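Local coordinates for putative isochorismatase (Burkholderia xenovorans, PDB 3OQP) that probably acts as a hydrolase of the isochorismatase and nicotinamidase-related family, with a catalytic triad, at the interface of chains A and B. Numbering follows the deposited sequence. Chains: chain A/B, Putative isochorismatase.

Contact 1: the interface of chains A and B. Residues chain A 91-93, 120-121, 125; chain B 128, 132, 172-173, 197.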
loop_
_atom_site.group_PDB
_atom_site.type_symbol
_atom_site.label_atom_id
_atom_site.label_comp_id
_atom_site.label_asym_id
_atom_site.label_seq_id
_atom_site.Cartn_x
_atom_site.Cartn_y
_atom_site.Cartn_z
ATOM N N LEU A 91 -9.690 -2.943 11.086
ATOM C CA LEU A 91 -8.673 -3.310 10.135
ATOM C C LEU A 91 -8.194 -2.022 9.464
ATOM O O LEU A 91 -8.891 -1.030 9.537
ATOM C CB LEU A 91 -9.255 -4.220 9.014
ATOM C CG LEU A 91 -9.701 -5.601 9.451
ATOM C CD1 LEU A 91 -10.461 -6.263 8.324
ATOM C CD2 LEU A 91 -8.474 -6.406 9.868
ATOM N N PRO A 92 -7.028 -2.052 8.794
ATOM C CA PRO A 92 -6.571 -0.847 8.111
ATOM C C PRO A 92 -7.549 -0.259 7.098
ATOM O O PRO A 92 -7.873 0.935 7.166
ATOM C CB PRO A 92 -5.228 -1.283 7.488
ATOM C CG PRO A 92 -4.791 -2.402 8.436
ATOM C CD PRO A 92 -6.023 -3.129 8.808
ATOM N N SER A 93 -8.130 -1.113 6.261
ATOM C CA SER A 93 -9.032 -0.622 5.235
ATOM C C SER A 93 -10.449 -0.339 5.792
ATOM O O SER A 93 -11.040 -1.137 6.514
ATOM C CB SER A 93 -9.208 -1.645 4.137
ATOM O OG SER A 93 -10.227 -1.208 3.232
ATOM N N HIS A 120 0.374 5.608 5.401
ATOM C CA HIS A 120 0.936 4.320 5.013
ATOM C C HIS A 120 0.188 3.075 5.481
ATOM O O HIS A 120 0.647 1.977 5.158
ATOM C CB HIS A 120 2.386 4.309 5.507
ATOM C CG HIS A 120 2.457 4.448 6.974
ATOM N ND1 HIS A 120 2.475 5.687 7.587
ATOM C CD2 HIS A 120 2.458 3.518 7.947
ATOM C CE1 HIS A 120 2.411 5.478 8.911
ATOM N NE2 HIS A 120 2.429 4.168 9.147
ATOM N N ASN A 121 -0.905 3.257 6.188
ATOM C CA ASN A 121 -1.549 2.138 6.795
ATOM C C ASN A 121 -3.032 2.213 6.469
ATOM O O ASN A 121 -3.473 1.630 5.467
ATOM C CB ASN A 121 -1.224 2.120 8.301
ATOM C CG ASN A 121 -1.550 0.798 8.974
ATOM O OD1 ASN A 121 -0.777 -0.125 8.932
ATOM N ND2 ASN A 121 -2.707 0.708 9.633
ATOM N N SER A 125 -4.315 1.443 2.656
ATOM C CA SER A 125 -5.149 0.249 2.535
ATOM C C SER A 125 -6.494 0.573 1.920
ATOM O O SER A 125 -6.990 -0.138 1.025
ATOM C CB SER A 125 -5.295 -0.397 3.907
ATOM O OG SER A 125 -4.078 -0.956 4.368
ATOM N N ASN B 128 -1.843 -6.272 0.445
ATOM C CA ASN B 128 -2.928 -5.590 1.138
ATOM C C ASN B 128 -4.266 -6.314 0.941
ATOM O O ASN B 128 -5.000 -6.579 1.918
ATOM C CB ASN B 128 -2.954 -4.109 0.737
ATOM C CG ASN B 128 -3.433 -3.238 1.879
ATOM O OD1 ASN B 128 -4.533 -3.300 2.168
ATOM N ND2 ASN B 128 -2.553 -2.487 2.537
ATOM N N HIS B 132 -6.345 -8.505 4.037
ATOM C CA HIS B 132 -7.734 -8.188 4.296
ATOM C C HIS B 132 -8.704 -9.347 4.013
ATOM O O HIS B 132 -9.820 -9.330 4.521
ATOM C CB HIS B 132 -8.152 -6.856 3.646
ATOM C CG HIS B 132 -7.567 -5.662 4.315
ATOM N ND1 HIS B 132 -6.337 -5.132 3.993
ATOM C CD2 HIS B 132 -8.070 -4.869 5.294
ATOM C CE1 HIS B 132 -6.108 -4.083 4.759
ATOM N NE2 HIS B 132 -7.134 -3.911 5.577
ATOM N N ARG B 172 2.997 -4.350 10.223
ATOM C CA ARG B 172 1.559 -4.718 10.264
ATOM C C ARG B 172 1.064 -5.781 9.292
ATOM O O ARG B 172 0.133 -6.526 9.637
ATOM C CB ARG B 172 0.743 -3.437 9.932
ATOM C CG ARG B 172 -0.785 -3.614 9.918
ATOM C CD ARG B 172 -1.334 -4.064 11.184
ATOM N NE ARG B 172 -2.775 -4.341 11.152
ATOM C CZ ARG B 172 -3.331 -5.469 10.712
ATOM N NH1 ARG B 172 -2.611 -6.447 10.193
ATOM N NH2 ARG B 172 -4.648 -5.638 10.826
ATOM N N PHE B 173 1.646 -5.806 8.095
ATOM C CA PHE B 173 1.039 -6.573 6.990
ATOM C C PHE B 173 1.705 -7.909 6.682
ATOM O O PHE B 173 1.021 -8.790 6.140
ATOM C CB PHE B 173 1.068 -5.717 5.708
ATOM C CG PHE B 173 0.255 -4.464 5.824
ATOM C CD1 PHE B 173 -1.090 -4.490 5.552
ATOM C CD2 PHE B 173 0.815 -3.275 6.248
ATOM C CE1 PHE B 173 -1.861 -3.365 5.692
ATOM C CE2 PHE B 173 0.076 -2.140 6.361
ATOM C CZ PHE B 173 -1.271 -2.175 6.119
ATOM N N ILE B 197 2.773 -2.195 15.084
ATOM C CA ILE B 197 2.803 -0.766 14.938
ATOM C C ILE B 197 3.330 -0.045 16.182
ATOM O O ILE B 197 4.229 0.808 16.088
ATOM C CB ILE B 197 1.474 -0.226 14.472
ATOM C CG1 ILE B 197 1.185 -0.659 13.039
ATOM C CG2 ILE B 197 1.356 1.275 14.655
ATOM C CD1 ILE B 197 -0.213 -0.349 12.540
HETATM O O HOH W 1 -3.720 -1.560 11.733
#
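B:His132, on helix 124-133 of chain B, buries 63 Å² against chain A, beside the loop A:Leu91 to A:Ser93 and A:Ser125, in what is probably the dimer interface of this isochorismatase-family protein. Its imidazole uses both nitrogens. B:His132 ND1 donates to the backbone carbonyl O of B:Asn128, one turn earlier, at 2.9 Å, the oxygen lying in the ring plane, and this bond fixes the ring rotation. B:His132 NE2 is left as acceptor and takes the N-H of A:Ser93 N at 3.0 Å, approached from 32° out of the ring plane. Histidine suits the place because one flat ring can donate to its own helix and accept from the partner. A:Pro92 comes to the ring edge with CB, while its CD touches B:Arg172 NH2 at 3.5 Å, the two side chains meeting tip to tip. A rigid apolar pyrrolidine can thus fill the corner between imidazole and guanidinium. With CG anti to its backbone N (chi1 180°), B:Arg172 lays CG over the centre of the B:Phe173 ring, 3.9 Å above the plane; the bend at chi2 then turns the chain on toward A:Pro92. Its NE and A:Asn121 ND2 share a water. The A:Asn121 amide crosses the B:Phe173 ring obliquely, planes 50° apart, with OD1 3.4 Å from CE2. A:Ser125, small enough to sit between the helices, links the chains: OG donates to A:Asn121 O and accepts from B:Asn128 ND2 at 2.8 Å, lying nearly in that amide plane.

Contact 2: the interface of chains A and B. Residues chain A 22-24, 26, 64, 147-148; chain B 197-198, 201-202, 205.
A:Leu23 and A:Leu64 form the apolar centre where loops of one isochorismatase-fold subunit receive helix 197-205 of the other. A:Leu64 crosses B:Tyr198 obliquely: its CG sits 4.0 Å above one face of the phenol ring, towards the rim, and CD1 reaches back to the tyrosine CB. A branched leucine tip can cover both ring and CB. A:Leu23, with CG anti to the backbone N (chi1 -171°), sends CD2 to B:Ile197 CG2 and CD1 against the amide of B:Asn201, 3.7 Å from its CG. That amide marks the passage to polar ground. B:Asn201, its CG also anti to the backbone N (chi1 179°), points ND2 almost straight at the carbonyl O of A:Pro148, at 3.0 Å and in the planes of both groups; the second N-H can serve water 2, which also meets A:Pro24 O and A:Glu26 OE2. Its OD1 meets water 3 at 2.6 Å, and A:Asp22 O and B:Gln202 NE2 meet the same water, so asparagine pairs a donor and an acceptor with two separate water bridges. Farther out, A:Pro24 lays CG over the centre of the B:Arg205 guanidinium, 3.7 Å above its plane, a flat cation resting on an apolar ring. At the guanidinium edge, A:Asp22 OD1 makes a long salt bridge of 3.5 Å with B:Arg205 NH1, the carboxylate turned 52° from the guanidinium plane. A:Glu26 OE2 stands 4.5 Å from B:Arg205 NE, where its charge may add longer-range attraction.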
loop_
_atom_site.group_PDB
_atom_site.type_symbol
_atom_site.label_atom_id
_atom_site.label_comp_id
_atom_site.label_asym_id
_atom_site.label_seq_id
_atom_site.Cartn_x
_atom_site.Cartn_y
_atom_site.Cartn_z
ATOM N N ASP A 22 -0.535 7.997 22.266
ATOM C CA ASP A 22 0.744 7.310 22.153
ATOM C C ASP A 22 1.129 6.809 20.781
ATOM O O ASP A 22 2.047 6.005 20.663
ATOM C CB ASP A 22 0.929 6.226 23.194
ATOM C CG ASP A 22 2.020 6.583 24.149
ATOM O OD1 ASP A 22 3.210 6.569 23.735
ATOM O OD2 ASP A 22 1.671 6.940 25.294
ATOM N N LEU A 23 0.497 7.360 19.747
ATOM C CA LEU A 23 0.969 7.125 18.374
ATOM C C LEU A 23 1.076 8.460 17.667
ATOM O O LEU A 23 0.353 8.729 16.734
ATOM C CB LEU A 23 0.042 6.134 17.678
ATOM C CG LEU A 23 0.487 5.591 16.308
ATOM C CD1 LEU A 23 1.840 4.898 16.394
ATOM C CD2 LEU A 23 -0.600 4.617 15.777
ATOM N N PRO A 24 2.031 9.304 18.094
ATOM C CA PRO A 24 1.934 10.667 17.644
ATOM C C PRO A 24 2.392 10.872 16.216
ATOM O O PRO A 24 3.522 10.535 15.855
ATOM C CB PRO A 24 2.820 11.435 18.628
ATOM C CG PRO A 24 3.553 10.495 19.318
ATOM C CD PRO A 24 2.993 9.140 19.187
ATOM N N GLU A 26 4.066 12.536 13.189
ATOM C CA GLU A 26 5.272 13.389 13.107
ATOM C C GLU A 26 5.458 14.083 11.772
ATOM O O GLU A 26 6.199 15.036 11.737
ATOM C CB GLU A 26 6.561 12.650 13.415
ATOM C CG GLU A 26 6.568 12.145 14.812
ATOM C CD GLU A 26 7.933 11.599 15.269
ATOM O OE1 GLU A 26 8.954 11.748 14.530
ATOM O OE2 GLU A 26 7.929 11.045 16.394
ATOM N N LEU A 64 -3.339 0.869 22.163
ATOM C CA LEU A 64 -3.716 1.945 21.255
ATOM C C LEU A 64 -5.137 1.761 20.750
ATOM O O LEU A 64 -5.582 0.642 20.505
ATOM C CB LEU A 64 -2.768 2.002 20.041
ATOM C CG LEU A 64 -1.252 2.257 20.245
ATOM C CD1 LEU A 64 -0.527 2.020 18.919
ATOM C CD2 LEU A 64 -0.917 3.651 20.750
ATOM N N VAL A 147 4.054 8.363 11.037
ATOM C CA VAL A 147 4.857 8.255 12.267
ATOM C C VAL A 147 6.145 7.550 11.805
ATOM O O VAL A 147 6.149 6.866 10.804
ATOM C CB VAL A 147 4.159 7.418 13.374
ATOM C CG1 VAL A 147 2.778 8.006 13.643
ATOM C CG2 VAL A 147 4.080 5.927 13.036
ATOM N N PRO A 148 7.256 7.674 12.557
ATOM C CA PRO A 148 8.485 6.911 12.220
ATOM C C PRO A 148 8.347 5.468 12.754
ATOM O O PRO A 148 7.626 5.193 13.733
ATOM C CB PRO A 148 9.581 7.683 12.944
ATOM C CG PRO A 148 8.867 8.149 14.185
ATOM C CD PRO A 148 7.487 8.602 13.668
ATOM N N ILE B 197 2.773 -2.195 15.084
ATOM C CA ILE B 197 2.803 -0.766 14.938
ATOM C C ILE B 197 3.330 -0.045 16.182
ATOM O O ILE B 197 4.229 0.808 16.088
ATOM C CB ILE B 197 1.474 -0.226 14.472
ATOM C CG1 ILE B 197 1.185 -0.659 13.039
ATOM C CG2 ILE B 197 1.356 1.275 14.655
ATOM C CD1 ILE B 197 -0.213 -0.349 12.540
ATOM N N TYR B 198 2.827 -0.423 17.324
ATOM C CA TYR B 198 3.280 0.220 18.556
ATOM C C TYR B 198 4.755 0.010 18.856
ATOM O O TYR B 198 5.523 0.992 19.046
ATOM C CB TYR B 198 2.402 -0.258 19.699
ATOM C CG TYR B 198 2.411 0.639 20.936
ATOM C CD1 TYR B 198 3.041 1.884 20.933
ATOM C CD2 TYR B 198 1.717 0.281 22.031
ATOM C CE1 TYR B 198 3.039 2.705 22.023
ATOM C CE2 TYR B 198 1.690 1.127 23.149
ATOM C CZ TYR B 198 2.373 2.322 23.135
ATOM O OH TYR B 198 2.342 3.166 24.222
ATOM N N ASN B 201 6.894 2.004 16.294
ATOM C CA ASN B 201 6.941 3.446 16.575
ATOM C C ASN B 201 7.768 3.764 17.828
ATOM O O ASN B 201 8.554 4.717 17.857
ATOM C CB ASN B 201 5.531 4.014 16.677
ATOM C CG ASN B 201 5.492 5.496 16.995
ATOM O OD1 ASN B 201 4.946 5.929 17.983
ATOM N ND2 ASN B 201 6.081 6.309 16.114
ATOM N N GLN B 202 7.611 2.949 18.849
ATOM C CA GLN B 202 8.415 3.154 20.067
ATOM C C GLN B 202 9.935 3.041 19.833
ATOM O O GLN B 202 10.716 3.845 20.370
ATOM C CB GLN B 202 7.928 2.186 21.139
ATOM C CG GLN B 202 6.636 2.618 21.826
ATOM C CD GLN B 202 6.887 3.806 22.763
ATOM O OE1 GLN B 202 7.706 3.714 23.694
ATOM N NE2 GLN B 202 6.202 4.910 22.526
ATOM N N ARG B 205 11.043 6.226 18.062
ATOM C CA ARG B 205 10.968 7.421 18.905
ATOM C C ARG B 205 12.141 7.485 19.885
ATOM O O ARG B 205 12.564 8.586 20.277
ATOM C CB ARG B 205 9.642 7.469 19.647
ATOM C CG ARG B 205 8.451 7.808 18.736
ATOM C CD ARG B 205 7.160 7.956 19.528
ATOM N NE ARG B 205 7.181 9.135 20.369
ATOM C CZ ARG B 205 6.397 9.283 21.421
ATOM N NH1 ARG B 205 5.555 8.310 21.746
ATOM N NH2 ARG B 205 6.456 10.379 22.156
HETATM O O HOH W 2 5.782 9.129 16.659
HETATM O O HOH W 3 4.578 5.291 20.492
#

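Contact 3: the interface of chains A and B. Residues chain A 148-151, 153-156, 161; chain B 164, 167-168, 170-171, 200-201, 204.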
loop_
_atom_site.group_PDB
_atom_site.type_symbol
_atom_site.label_atom_id
_atom_site.label_comp_id
_atom_site.label_asym_id
_atom_site.label_seq_id
_atom_site.Cartn_x
_atom_site.Cartn_y
_atom_site.Cartn_z
ATOM N N PRO A 148 7.256 7.674 12.557
ATOM C CA PRO A 148 8.485 6.911 12.220
ATOM C C PRO A 148 8.347 5.468 12.754
ATOM O O PRO A 148 7.626 5.193 13.733
ATOM C CB PRO A 148 9.581 7.683 12.944
ATOM C CG PRO A 148 8.867 8.149 14.185
ATOM C CD PRO A 148 7.487 8.602 13.668
ATOM N N TYR A 149 9.054 4.545 12.113
ATOM C CA TYR A 149 9.051 3.150 12.503
ATOM C C TYR A 149 10.506 2.616 12.459
ATOM O O TYR A 149 11.302 2.961 11.552
ATOM C CB TYR A 149 8.309 2.268 11.486
ATOM C CG TYR A 149 6.806 2.342 11.462
ATOM C CD1 TYR A 149 6.054 2.593 12.571
ATOM C CD2 TYR A 149 6.133 1.947 10.329
ATOM C CE1 TYR A 149 4.662 2.561 12.531
ATOM C CE2 TYR A 149 4.721 1.901 10.271
ATOM C CZ TYR A 149 3.997 2.213 11.383
ATOM O OH TYR A 149 2.624 2.215 11.295
ATOM N N GLU A 150 10.808 1.777 13.411
ATOM C CA GLU A 150 12.012 0.978 13.360
ATOM C C GLU A 150 11.670 -0.424 13.827
ATOM O O GLU A 150 11.070 -0.607 14.883
ATOM C CB GLU A 150 13.151 1.599 14.200
ATOM C CG GLU A 150 14.494 0.929 13.902
ATOM C CD GLU A 150 15.699 1.638 14.526
ATOM O OE1 GLU A 150 15.518 2.665 15.233
ATOM O OE2 GLU A 150 16.811 1.123 14.299
ATOM N N ASN A 151 12.032 -1.414 13.059
ATOM C CA ASN A 151 11.710 -2.790 13.376
ATOM C C ASN A 151 12.782 -3.689 12.726
ATOM O O ASN A 151 13.807 -3.203 12.274
ATOM C CB ASN A 151 10.259 -3.148 12.990
ATOM C CG ASN A 151 9.942 -2.896 11.545
ATOM O OD1 ASN A 151 10.749 -3.179 10.654
ATOM N ND2 ASN A 151 8.736 -2.374 11.299
ATOM N N ALA A 153 13.004 -4.916 9.925
ATOM C CA ALA A 153 13.227 -4.635 8.528
ATOM C C ALA A 153 14.038 -3.354 8.284
ATOM O O ALA A 153 14.459 -3.083 7.153
ATOM C CB ALA A 153 11.902 -4.609 7.764
ATOM N N GLY A 154 14.217 -2.538 9.313
ATOM C CA GLY A 154 15.004 -1.310 9.221
ATOM C C GLY A 154 14.314 -0.130 9.865
ATOM O O GLY A 154 13.434 -0.276 10.688
ATOM N N PHE A 155 14.815 1.055 9.566
ATOM C CA PHE A 155 14.316 2.303 10.078
ATOM C C PHE A 155 13.786 3.134 8.920
ATOM O O PHE A 155 14.418 3.197 7.829
ATOM C CB PHE A 155 15.469 3.095 10.755
ATOM C CG PHE A 155 15.087 4.495 11.134
ATOM C CD1 PHE A 155 14.472 4.745 12.309
ATOM C CD2 PHE A 155 15.230 5.532 10.240
ATOM C CE1 PHE A 155 14.055 6.039 12.638
ATOM C CE2 PHE A 155 14.830 6.833 10.579
ATOM C CZ PHE A 155 14.255 7.055 11.748
ATOM N N ALA A 156 12.672 3.849 9.153
ATOM C CA ALA A 156 12.224 4.890 8.204
ATOM C C ALA A 156 11.568 5.999 9.018
ATOM O O ALA A 156 10.733 5.719 9.898
ATOM C CB ALA A 156 11.223 4.317 7.208
ATOM N N ILE A 161 8.510 8.038 5.111
ATOM C CA ILE A 161 7.315 7.204 4.887
ATOM C C ILE A 161 6.260 8.028 4.114
ATOM O O ILE A 161 5.690 7.552 3.146
ATOM C CB ILE A 161 6.760 6.601 6.179
ATOM C CG1 ILE A 161 7.789 5.659 6.785
ATOM C CG2 ILE A 161 5.392 5.903 5.906
ATOM C CD1 ILE A 161 7.431 5.086 8.124
ATOM N N VAL B 164 11.175 1.854 2.885
ATOM C CA VAL B 164 9.966 2.324 3.540
ATOM C C VAL B 164 8.895 1.231 3.460
ATOM O O VAL B 164 8.263 0.876 4.489
ATOM C CB VAL B 164 9.436 3.632 2.935
ATOM C CG1 VAL B 164 7.916 3.802 3.161
ATOM C CG2 VAL B 164 10.183 4.806 3.501
ATOM N N VAL B 167 9.788 -1.722 5.838
ATOM C CA VAL B 167 9.543 -1.384 7.214
ATOM C C VAL B 167 8.043 -1.308 7.532
ATOM O O VAL B 167 7.599 -1.822 8.564
ATOM C CB VAL B 167 10.286 -0.088 7.586
ATOM C CG1 VAL B 167 9.940 0.331 9.005
ATOM C CG2 VAL B 167 11.822 -0.312 7.451
ATOM N N VAL B 168 7.261 -0.658 6.679
ATOM C CA VAL B 168 5.813 -0.616 6.903
ATOM C C VAL B 168 5.165 -2.008 6.808
ATOM O O VAL B 168 4.323 -2.357 7.679
ATOM C CB VAL B 168 5.143 0.341 5.878
ATOM C CG1 VAL B 168 3.646 0.185 5.851
ATOM C CG2 VAL B 168 5.576 1.799 6.172
ATOM N N GLN B 170 6.575 -4.838 7.632
ATOM C CA GLN B 170 6.938 -5.562 8.877
ATOM C C GLN B 170 6.124 -5.072 10.053
ATOM O O GLN B 170 5.862 -5.822 11.016
ATOM C CB GLN B 170 8.435 -5.430 9.128
ATOM C CG GLN B 170 8.946 -6.157 10.359
ATOM C CD GLN B 170 8.779 -7.680 10.307
ATOM O OE1 GLN B 170 8.413 -8.238 9.305
ATOM N NE2 GLN B 170 8.963 -8.334 11.459
ATOM N N SER B 171 5.745 -3.785 10.020
ATOM C CA SER B 171 4.977 -3.207 11.133
ATOM C C SER B 171 3.568 -3.736 11.267
ATOM O O SER B 171 2.993 -3.664 12.338
ATOM C CB SER B 171 4.848 -1.695 11.016
ATOM O OG SER B 171 3.874 -1.339 10.032
ATOM N N SER B 200 7.055 -0.710 16.634
ATOM C CA SER B 200 7.845 -0.112 15.577
ATOM C C SER B 200 7.996 1.384 15.889
ATOM O O SER B 200 9.056 1.996 15.679
ATOM C CB SER B 200 7.153 -0.341 14.223
ATOM O OG SER B 200 7.247 -1.695 13.798
ATOM N N ASN B 201 6.894 2.004 16.294
ATOM C CA ASN B 201 6.941 3.446 16.575
ATOM C C ASN B 201 7.768 3.764 17.828
ATOM O O ASN B 201 8.554 4.717 17.857
ATOM C CB ASN B 201 5.531 4.014 16.677
ATOM C CG ASN B 201 5.492 5.496 16.995
ATOM O OD1 ASN B 201 4.946 5.929 17.983
ATOM N ND2 ASN B 201 6.081 6.309 16.114
ATOM N N ALA B 204 11.563 3.684 17.057
ATOM C CA ALA B 204 11.999 4.852 16.308
ATOM C C ALA B 204 12.037 6.093 17.186
ATOM O O ALA B 204 12.943 6.929 17.069
ATOM C CB ALA B 204 11.053 5.090 15.098
HETATM O O HOH W 4 1.909 0.469 9.441
#
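The amide nitrogen ND2 of A:Asn151 donates two hydrogen bonds to chain B, both nearly straight and in the amide plane. A:Asn151 ND2 reaches a lone pair of the backbone carbonyl B:Val167 O at 3.0 Å and the hydroxyl B:Ser200 OG, also at 3.0 Å. A third bond, within chain A, fixes the amide's flip: A:Ala153 N donates to a lone pair of OD1. The side chain takes the crowded position between its backbone N and carbonyl carbon (chi1 56°), and asparagine fits because one short amide can donate twice and accept once. Next to it, A:Glu150 N donates to B:Ser200 O at 2.9 Å, from above the carbonyl plane, so strand 149-151 meets helix 197-205 by its backbone as well. B:Val167, with 88 Å² buried, splits its two methyls: CG1 presses on A:Tyr149 CB at 3.5 Å and CG2 on the backbone of A:Gly154; a beta-branched side chain suits the place because its methyls can pack in two directions at once. The A:Tyr149 ring takes B:Ser171 CB over one face, 3.7 Å above its plane and offset to the rim, while B:Ser200 CB touches CD1. The phenol OH reaches water 4, at 2.6 Å, which B:Ser171 OG shares; that OG also donates to B:Val168 O. B:Ala204, small enough for close approach, sets its CB against A:Pro148 and A:Tyr149. Together strands 149-151 and 154-156 lock onto two helices of the partner, and so probably help hold the dimer.

Contact 1 lies about 15 Å from contact 2 and about 14 Å from contact 3, measured between the centres of their C-alpha atoms; contacts 2 and 3 are about 10 Å apart. B:Ile197 joins contacts 1 and 2, while A:Pro148 and B:Asn201 belong to both contacts 2 and 3. Helix 197-205 of chain B runs through all three, and helix 158-173 serves contacts 1 and 3. The three form one continuous surface, repeated by the two-fold axis with the chains exchanged. Such reciprocal use of the C-terminal helix is consistent with a stable dimer, although the structure alone does not show the state in solution.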